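PDB 1QB7: adenine phosphoribosyltransferase from Leishmania donovani, which probably catalyses the transfer of a phosphoribosyl group from 5-phospho-alpha-D-ribose 1-diphosphate to adenine, giving AMP and diphosphate in purine salvage. Local coordinates for residues A[148-162]-A[180-194]. Residues are numbered along the deposited sequence; the frame is centred on the assembly and turned at random. Where two conformers were deposited one is given.
With ADE (adenine), chain C.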
ATOM      1  N   LEU A 148     -11.485  -7.870   7.301  1.00 16.50           N
ATOM      2  CA  LEU A 148     -12.065  -7.368   8.541  1.00 15.07           C
ATOM      3  C   LEU A 148     -12.002  -8.560   9.490  1.00 16.05           C
ATOM      4  O   LEU A 148     -12.774  -9.511   9.352  1.00 16.66           O
ATOM      5  CB  LEU A 148     -13.518  -6.919   8.376  1.00 16.25           C
ATOM      6  CG  LEU A 148     -14.116  -6.386   9.692  1.00 15.72           C
ATOM      7  CD1 LEU A 148     -13.425  -5.106  10.114  1.00 17.35           C
ATOM      8  CD2 LEU A 148     -15.599  -6.152   9.552  1.00 17.80           C
ATOM      9  N   ALA A 149     -11.019  -8.544  10.384  1.00 16.14           N
ATOM     10  CA  ALA A 149     -10.835  -9.618  11.350  1.00 16.77           C
ATOM     11  C   ALA A 149     -11.365  -9.202  12.725  1.00 16.56           C
ATOM     12  O   ALA A 149     -12.561  -9.299  12.971  1.00 17.45           O
ATOM     13  CB  ALA A 149      -9.374 -10.008  11.418  1.00 16.54           C
ATOM     14  N   THR A 150     -10.496  -8.719  13.609  1.00 18.73           N
ATOM     15  CA  THR A 150     -10.937  -8.287  14.941  1.00 20.57           C
ATOM     16  C   THR A 150     -11.519  -6.869  14.939  1.00 19.79           C
ATOM     17  O   THR A 150     -12.211  -6.476  15.877  1.00 21.71           O
ATOM     18  CB  THR A 150      -9.807  -8.366  15.982  1.00 22.16           C
ATOM     19  OG1 THR A 150      -8.752  -7.466  15.618  1.00 28.18           O
ATOM     20  CG2 THR A 150      -9.264  -9.781  16.071  1.00 23.29           C
ATOM     21  N   GLY A 151     -11.209  -6.096  13.901  1.00 18.59           N
ATOM     22  CA  GLY A 151     -11.734  -4.747  13.790  1.00 17.00           C
ATOM     23  C   GLY A 151     -11.061  -3.665  14.607  1.00 15.83           C
ATOM     24  O   GLY A 151     -11.619  -2.572  14.750  1.00 16.50           O
ATOM     25  N   GLY A 152      -9.870  -3.948  15.131  1.00 14.84           N
ATOM     26  CA  GLY A 152      -9.157  -2.962  15.919  1.00 13.11           C
ATOM     27  C   GLY A 152      -8.854  -1.710  15.121  1.00 14.76           C
ATOM     28  O   GLY A 152      -9.145  -0.592  15.558  1.00 15.91           O
ATOM     29  N   THR A 153      -8.278  -1.886  13.937  1.00 15.19           N
ATOM     30  CA  THR A 153      -7.947  -0.743  13.093  1.00 14.52           C
ATOM     31  C   THR A 153      -9.190  -0.076  12.523  1.00 14.06           C
ATOM     32  O   THR A 153      -9.184   1.124  12.266  1.00 14.14           O
ATOM     33  CB  THR A 153      -6.974  -1.121  11.965  1.00 14.42           C
ATOM     34  OG1 THR A 153      -7.428  -2.310  11.310  1.00 15.47           O
ATOM     35  CG2 THR A 153      -5.574  -1.353  12.530  1.00 16.78           C
ATOM     36  N   ALA A 154     -10.263  -0.847  12.351  1.00 14.19           N
ATOM     37  CA  ALA A 154     -11.518  -0.294  11.841  1.00 15.97           C
ATOM     38  C   ALA A 154     -12.014   0.748  12.842  1.00 16.11           C
ATOM     39  O   ALA A 154     -12.430   1.848  12.457  1.00 17.52           O
ATOM     40  CB  ALA A 154     -12.567  -1.400  11.647  1.00 12.95           C
ATOM     41  N   LEU A 155     -11.925   0.405  14.127  1.00 16.83           N
ATOM     42  CA  LEU A 155     -12.338   1.302  15.197  1.00 16.17           C
ATOM     43  C   LEU A 155     -11.442   2.542  15.214  1.00 14.81           C
ATOM     44  O   LEU A 155     -11.924   3.651  15.459  1.00 14.33           O
ATOM     45  CB  LEU A 155     -12.308   0.594  16.556  1.00 19.18           C
ATOM     46  CG  LEU A 155     -12.625   1.475  17.779  1.00 22.23           C
ATOM     47  CD1 LEU A 155     -14.046   2.025  17.706  1.00 22.18           C
ATOM     48  CD2 LEU A 155     -12.432   0.681  19.058  1.00 24.59           C
ATOM     49  N   SER A 156     -10.146   2.362  14.959  1.00 13.42           N
ATOM     50  CA  SER A 156      -9.236   3.512  14.919  1.00 14.74           C
ATOM     51  C   SER A 156      -9.663   4.457  13.797  1.00 14.35           C
ATOM     52  O   SER A 156      -9.636   5.683  13.949  1.00 13.98           O
ATOM     53  CB  SER A 156      -7.795   3.064  14.695  1.00 14.81           C
ATOM     54  OG  SER A 156      -7.205   2.681  15.923  1.00 17.05           O
ATOM     55  N   GLY A 157     -10.090   3.863  12.685  1.00 14.02           N
ATOM     56  CA  GLY A 157     -10.547   4.633  11.543  1.00 14.91           C
ATOM     57  C   GLY A 157     -11.761   5.465  11.897  1.00 14.57           C
ATOM     58  O   GLY A 157     -11.815   6.645  11.572  1.00 16.11           O
ATOM     59  N   LEU A 158     -12.723   4.855  12.585  1.00 16.08           N
ATOM     60  CA  LEU A 158     -13.944   5.545  12.997  1.00 15.89           C
ATOM     61  C   LEU A 158     -13.619   6.712  13.927  1.00 15.41           C
ATOM     62  O   LEU A 158     -14.138   7.808  13.759  1.00 15.92           O
ATOM     63  CB  LEU A 158     -14.899   4.569  13.697  1.00 17.44           C
ATOM     64  CG  LEU A 158     -15.270   3.301  12.916  1.00 20.57           C
ATOM     65  CD1 LEU A 158     -16.143   2.387  13.766  1.00 19.49           C
ATOM     66  CD2 LEU A 158     -15.972   3.668  11.628  1.00 19.13           C
ATOM     67  N   GLN A 159     -12.734   6.482  14.890  1.00 15.61           N
ATOM     68  CA  GLN A 159     -12.347   7.524  15.835  1.00 15.87           C
ATOM     69  C   GLN A 159     -11.697   8.709  15.131  1.00 15.84           C
ATOM     70  O   GLN A 159     -12.022   9.860  15.411  1.00 16.05           O
ATOM     71  CB  GLN A 159     -11.384   6.961  16.882  1.00 16.59           C
ATOM     72  CG  GLN A 159     -12.004   5.920  17.802  1.00 17.43           C
ATOM     73  CD  GLN A 159     -10.995   5.294  18.745  1.00 19.96           C
ATOM     74  OE1 GLN A 159      -9.795   5.258  18.464  1.00 17.40           O
ATOM     75  NE2 GLN A 159     -11.483   4.772  19.867  1.00 21.02           N
ATOM     76  N   LEU A 160     -10.776   8.414  14.217  1.00 16.93           N
ATOM     77  CA  LEU A 160     -10.059   9.447  13.481  1.00 16.25           C
ATOM     78  C   LEU A 160     -10.983  10.287  12.604  1.00 16.76           C
ATOM     79  O   LEU A 160     -10.836  11.507  12.537  1.00 18.39           O
ATOM     80  CB  LEU A 160      -8.922   8.823  12.664  1.00 16.53           C
ATOM     81  CG  LEU A 160      -7.777   8.225  13.494  1.00 17.59           C
ATOM     82  CD1 LEU A 160      -6.874   7.374  12.620  1.00 15.16           C
ATOM     83  CD2 LEU A 160      -6.989   9.332  14.200  1.00 16.23           C
ATOM     84  N   VAL A 161     -11.949   9.641  11.955  1.00 16.61           N
ATOM     85  CA  VAL A 161     -12.905  10.350  11.107  1.00 17.03           C
ATOM     86  C   VAL A 161     -13.834  11.223  11.966  1.00 17.66           C
ATOM     87  O   VAL A 161     -14.076  12.381  11.639  1.00 18.05           O
ATOM     88  CB  VAL A 161     -13.727   9.371  10.225  1.00 16.04           C
ATOM     89  CG1 VAL A 161     -14.791  10.127   9.445  1.00 17.51           C
ATOM     90  CG2 VAL A 161     -12.810   8.635   9.257  1.00 13.43           C
ATOM     91  N   GLU A 162     -14.319  10.682  13.083  1.00 18.84           N
ATOM     92  CA  GLU A 162     -15.193  11.445  13.979  1.00 22.45           C
ATOM     93  C   GLU A 162     -14.456  12.661  14.540  1.00 20.32           C
ATOM     94  O   GLU A 162     -14.995  13.763  14.547  1.00 21.37           O
ATOM     95  CB  GLU A 162     -15.714  10.579  15.143  1.00 25.09           C
ATOM     96  CG  GLU A 162     -16.325  11.347  16.305  0.50 25.31           C
ATOM     97  CD  GLU A 162     -16.762  10.440  17.439  0.50 27.66           C
ATOM     98  OE1 GLU A 162     -16.052   9.455  17.740  0.50 26.30           O
ATOM     99  OE2 GLU A 162     -17.823  10.722  18.032  0.50 27.68           O
ATOM    100  N   LEU A 180     -15.191 -13.675  14.154  1.00 26.00           N
ATOM    101  CA  LEU A 180     -14.566 -12.735  15.074  1.00 23.40           C
ATOM    102  C   LEU A 180     -15.475 -11.593  15.526  1.00 23.68           C
ATOM    103  O   LEU A 180     -15.074 -10.756  16.334  1.00 25.13           O
ATOM    104  CB  LEU A 180     -13.267 -12.207  14.472  1.00 23.42           C
ATOM    105  CG  LEU A 180     -12.194 -13.287  14.313  1.00 22.51           C
ATOM    106  CD1 LEU A 180     -11.044 -12.781  13.458  1.00 21.93           C
ATOM    107  CD2 LEU A 180     -11.703 -13.722  15.691  1.00 22.17           C
ATOM    108  N   LYS A 181     -16.686 -11.552  14.977  1.00 22.76           N
ATOM    109  CA  LYS A 181     -17.706 -10.561  15.341  1.00 25.18           C
ATOM    110  C   LYS A 181     -17.291  -9.088  15.479  1.00 24.13           C
ATOM    111  O   LYS A 181     -17.802  -8.372  16.341  1.00 23.16           O
ATOM    112  CB  LYS A 181     -18.429 -11.025  16.614  1.00 29.75           C
ATOM    113  CG  LYS A 181     -19.222 -12.312  16.432  1.00 32.26           C
ATOM    114  CD  LYS A 181     -19.553 -12.960  17.761  1.00 38.56           C
ATOM    115  CE  LYS A 181     -20.297 -14.270  17.553  1.00 41.27           C
ATOM    116  NZ  LYS A 181     -20.402 -15.056  18.818  1.00 44.53           N
ATOM    117  N   ALA A 182     -16.414  -8.627  14.590  1.00 22.57           N
ATOM    118  CA  ALA A 182     -15.944  -7.243  14.611  1.00 20.67           C
ATOM    119  C   ALA A 182     -17.089  -6.238  14.461  1.00 20.10           C
ATOM    120  O   ALA A 182     -17.171  -5.272  15.220  1.00 20.50           O
ATOM    121  CB  ALA A 182     -14.905  -7.024  13.518  1.00 20.22           C
ATOM    122  N   ALA A 183     -17.957  -6.456  13.474  1.00 20.25           N
ATOM    123  CA  ALA A 183     -19.092  -5.562  13.247  1.00 21.06           C
ATOM    124  C   ALA A 183     -20.035  -5.561  14.449  1.00 21.52           C
ATOM    125  O   ALA A 183     -20.450  -4.497  14.908  1.00 21.70           O
ATOM    126  CB  ALA A 183     -19.842  -5.954  11.981  1.00 21.68           C
ATOM    127  N   GLU A 184     -20.349  -6.752  14.960  1.00 21.80           N
ATOM    128  CA  GLU A 184     -21.228  -6.902  16.119  1.00 23.85           C
ATOM    129  C   GLU A 184     -20.682  -6.117  17.319  1.00 24.15           C
ATOM    130  O   GLU A 184     -21.409  -5.348  17.943  1.00 25.38           O
ATOM    131  CB  GLU A 184     -21.362  -8.384  16.508  1.00 26.37           C
ATOM    132  CG  GLU A 184     -22.747  -8.999  16.296  0.50 28.08           C
ATOM    133  CD  GLU A 184     -23.002  -9.441  14.865  0.50 29.14           C
ATOM    134  OE1 GLU A 184     -23.450 -10.590  14.670  0.50 30.00           O
ATOM    135  OE2 GLU A 184     -21.081 -10.140  19.114  0.50 28.40           O
ATOM    136  N   LYS A 185     -19.401  -6.308  17.630  1.00 24.23           N
ATOM    137  CA  LYS A 185     -18.761  -5.628  18.758  1.00 23.32           C
ATOM    138  C   LYS A 185     -18.689  -4.110  18.604  1.00 23.75           C
ATOM    139  O   LYS A 185     -18.939  -3.372  19.557  1.00 22.61           O
ATOM    140  CB  LYS A 185     -17.365  -6.194  18.992  1.00 25.78           C
ATOM    141  CG  LYS A 185     -17.368  -7.670  19.331  1.00 32.37           C
ATOM    142  CD  LYS A 185     -15.962  -8.193  19.501  1.00 37.03           C
ATOM    143  CE  LYS A 185     -15.986  -9.672  19.823  1.00 42.47           C
ATOM    144  NZ  LYS A 185     -14.614 -10.165  20.123  1.00 50.63           N
ATOM    145  N   ILE A 186     -18.346  -3.643  17.404  1.00 21.86           N
ATOM    146  CA  ILE A 186     -18.260  -2.211  17.148  1.00 19.15           C
ATOM    147  C   ILE A 186     -19.646  -1.575  17.241  1.00 19.28           C
ATOM    148  O   ILE A 186     -19.793  -0.473  17.760  1.00 18.37           O
ATOM    149  CB  ILE A 186     -17.595  -1.928  15.775  1.00 18.46           C
ATOM    150  CG1 ILE A 186     -16.108  -2.301  15.847  1.00 19.60           C
ATOM    151  CG2 ILE A 186     -17.765  -0.471  15.377  1.00 16.98           C
ATOM    152  CD1 ILE A 186     -15.374  -2.232  14.522  1.00 20.25           C
ATOM    153  N   HIS A 187     -20.666  -2.307  16.801  1.00 19.85           N
ATOM    154  CA  HIS A 187     -22.042  -1.820  16.834  1.00 21.85           C
ATOM    155  C   HIS A 187     -22.691  -1.753  18.212  1.00 24.04           C
ATOM    156  O   HIS A 187     -23.750  -1.150  18.360  1.00 26.37           O
ATOM    157  CB  HIS A 187     -22.926  -2.669  15.929  1.00 20.94           C
ATOM    158  CG  HIS A 187     -22.739  -2.387  14.476  1.00 18.57           C
ATOM    159  ND1 HIS A 187     -23.006  -3.325  13.502  1.00 19.59           N
ATOM    160  CD2 HIS A 187     -22.329  -1.273  13.832  1.00 18.67           C
ATOM    161  CE1 HIS A 187     -22.764  -2.796  12.316  1.00 20.38           C
ATOM    162  NE2 HIS A 187     -22.353  -1.552  12.487  1.00 20.16           N
ATOM    163  N   SER A 188     -22.077  -2.378  19.211  1.00 26.25           N
ATOM    164  CA  SER A 188     -22.642  -2.372  20.561  1.00 31.13           C
ATOM    165  C   SER A 188     -21.767  -1.666  21.597  1.00 33.92           C
ATOM    166  O   SER A 188     -22.266  -1.201  22.628  1.00 34.40           O
ATOM    167  CB  SER A 188     -22.913  -3.801  21.032  1.00 29.76           C
ATOM    168  OG  SER A 188     -21.703  -4.527  21.164  1.00 32.63           O
ATOM    169  N   THR A 189     -20.467  -1.596  21.324  1.00 34.62           N
ATOM    170  CA  THR A 189     -19.526  -0.967  22.241  1.00 34.06           C
ATOM    171  C   THR A 189     -19.904   0.478  22.557  1.00 34.51           C
ATOM    172  O   THR A 189     -20.434   1.193  21.704  1.00 32.54           O
ATOM    173  CB  THR A 189     -18.079  -1.023  21.700  1.00 32.38           C
ATOM    174  OG1 THR A 189     -17.168  -0.697  22.755  1.00 33.97           O
ATOM    175  CG2 THR A 189     -17.884  -0.040  20.549  1.00 30.84           C
ATOM    176  N   ALA A 190     -19.671   0.877  23.804  1.00 35.85           N
ATOM    177  CA  ALA A 190     -19.965   2.229  24.259  1.00 36.38           C
ATOM    178  C   ALA A 190     -21.412   2.643  23.977  1.00 38.32           C
ATOM    179  O   ALA A 190     -21.663   3.661  23.321  1.00 39.45           O
ATOM    180  CB  ALA A 190     -18.995   3.209  23.620  1.00 34.62           C
ATOM    181  N   ASN A 191     -22.356   1.839  24.465  1.00 39.36           N
ATOM    182  CA  ASN A 191     -23.786   2.099  24.284  1.00 40.24           C
ATOM    183  C   ASN A 191     -24.255   2.262  22.843  1.00 39.11           C
ATOM    184  O   ASN A 191     -25.020   3.180  22.537  1.00 39.11           O
ATOM    185  CB  ASN A 191     -24.218   3.322  25.093  1.00 43.39           C
ATOM    186  CG  ASN A 191     -24.424   3.004  26.548  1.00 45.45           C
ATOM    187  OD1 ASN A 191     -25.394   2.342  26.917  1.00 47.21           O
ATOM    188  ND2 ASN A 191     -23.507   3.468  27.387  1.00 48.53           N
ATOM    189  N   SER A 192     -23.796   1.374  21.964  1.00 38.55           N
ATOM    190  CA  SER A 192     -24.180   1.406  20.552  1.00 38.56           C
ATOM    191  C   SER A 192     -23.897   2.750  19.880  1.00 36.63           C
ATOM    192  O   SER A 192     -24.691   3.219  19.068  1.00 37.66           O
ATOM    193  CB  SER A 192     -25.671   1.070  20.407  1.00 38.81           C
ATOM    194  OG  SER A 192     -25.978  -0.177  21.004  1.00 44.11           O
ATOM    195  N   ARG A 193     -22.766   3.367  20.203  1.00 35.32           N
ATOM    196  CA  ARG A 193     -22.439   4.660  19.612  1.00 34.00           C
ATOM    197  C   ARG A 193     -22.089   4.587  18.130  1.00 31.97           C
ATOM    198  O   ARG A 193     -22.214   5.578  17.411  1.00 31.95           O
ATOM    199  CB  ARG A 193     -21.325   5.357  20.394  1.00 35.76           C
ATOM    200  CG  ARG A 193     -20.022   4.601  20.467  1.00 38.30           C
ATOM    201  CD  ARG A 193     -18.939   5.483  21.061  1.00 42.92           C
ATOM    202  NE  ARG A 193     -18.748   6.711  20.289  1.00 43.49           N
ATOM    203  CZ  ARG A 193     -18.129   7.795  20.749  1.00 44.85           C
ATOM    204  NH1 ARG A 193     -17.639   7.808  21.982  1.00 45.47           N
ATOM    205  NH2 ARG A 193     -17.991   8.860  19.971  1.00 45.11           N
ATOM    206  N   TYR A 194     -21.665   3.410  17.677  1.00 30.08           N
ATOM    207  CA  TYR A 194     -21.314   3.206  16.274  1.00 28.31           C
ATOM    208  C   TYR A 194     -22.328   2.310  15.563  1.00 28.78           C
ATOM    209  O   TYR A 194     -22.061   1.794  14.477  1.00 27.92           O
ATOM    210  CB  TYR A 194     -19.909   2.612  16.161  1.00 27.18           C
ATOM    211  CG  TYR A 194     -18.828   3.509  16.722  1.00 27.07           C
ATOM    212  CD1 TYR A 194     -18.588   4.775  16.177  1.00 24.89           C
ATOM    213  CD2 TYR A 194     -18.038   3.094  17.797  1.00 25.30           C
ATOM    214  CE1 TYR A 194     -17.592   5.604  16.689  1.00 24.00           C
ATOM    215  CE2 TYR A 194     -17.040   3.917  18.314  1.00 25.72           C
ATOM    216  CZ  TYR A 194     -16.822   5.169  17.754  1.00 24.00           C
ATOM    217  OH  TYR A 194     -15.836   5.981  18.264  1.00 23.40           O
TER
HETATM  218  N9  ADE C 300      -6.319 -11.464  10.970  0.50 34.88           N
HETATM  219  C8  ADE C 300      -5.551 -10.491  10.456  0.50 35.09           C
HETATM  220  N7  ADE C 300      -5.252 -10.670   9.165  0.50 34.87           N
HETATM  221  C5  ADE C 300      -5.885 -11.846   8.847  0.50 34.38           C
HETATM  222  C6  ADE C 300      -5.970 -12.590   7.664  0.50 34.99           C
HETATM  223  N6  ADE C 300      -5.371 -12.198   6.542  0.50 34.66           N
HETATM  224  N1  ADE C 300      -6.700 -13.737   7.712  0.50 34.67           N
HETATM  225  C2  ADE C 300      -7.291 -14.104   8.855  0.50 34.12           C
HETATM  226  N3  ADE C 300      -7.273 -13.475  10.035  0.50 32.93           N
HETATM  227  C4  ADE C 300      -6.543 -12.345   9.949  0.50 33.79           C
HETATM  228  O   HOH W   1     -15.071 -10.007  12.197  1.00 16.58           O
HETATM  229  O   HOH W   2     -14.220   5.517  20.484  1.00 20.08           O
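Apolar packing carries most of this contact, with Ile-186 and Tyr-194 pressing on one side of helix 152-162. The extended CG1 branch of Ile-186 brings CD1 to 4.1 Å from Ala-154 CB, just past the helix start, while its CG2 meets Leu-158 CD1 at 3.7 Å. That same leucine methyl sits over one face of the Tyr-194 ring, off toward the rim; CG of Arg-193 sits over the opposite face, likewise off-centre. Leu-155, with CG anti to its own N (chi1 176°), sends CD1 obliquely against the ring, 3.6 Å from Tyr-194 CE2. At the N-terminal end the helices come together through small residues: the CA atoms of Gly-151, the N-cap, and Ala-182 are 5.0 Å apart, and Ala-182 CB also rests on Leu-148. Leu-180 CD1 touches Ala-149 CB at 3.8 Å.

Direct polar contact is confined to the far end and rests on one of two Glu-162 conformers, so its permanence is doubtful. In that conformer Glu-162 OE2 forms a salt bridge with Arg-193 NH2 (2.7 Å), lying at the guanidinium edge, the carboxylate plane nearly perpendicular (89°). Elsewhere water mediates: one molecule donates to Ala-149 O and accepts from Ala-182 N, and another joins Gln-159 NE2 to Tyr-194 OH. The Gln-159 amide is also held through OE1 by Glu-114 N.

Leu-158 and Ile-186 continue inward onto strands 167-173 and 199-201, respectively. Helical segments 152-162 and 182-192 cross at -39° on one face of the sheet's parallel core. Such packing, with Ala-149 against adenine and Thr-153 in the magnesium site, fits the type I phosphoribosyltransferase fold.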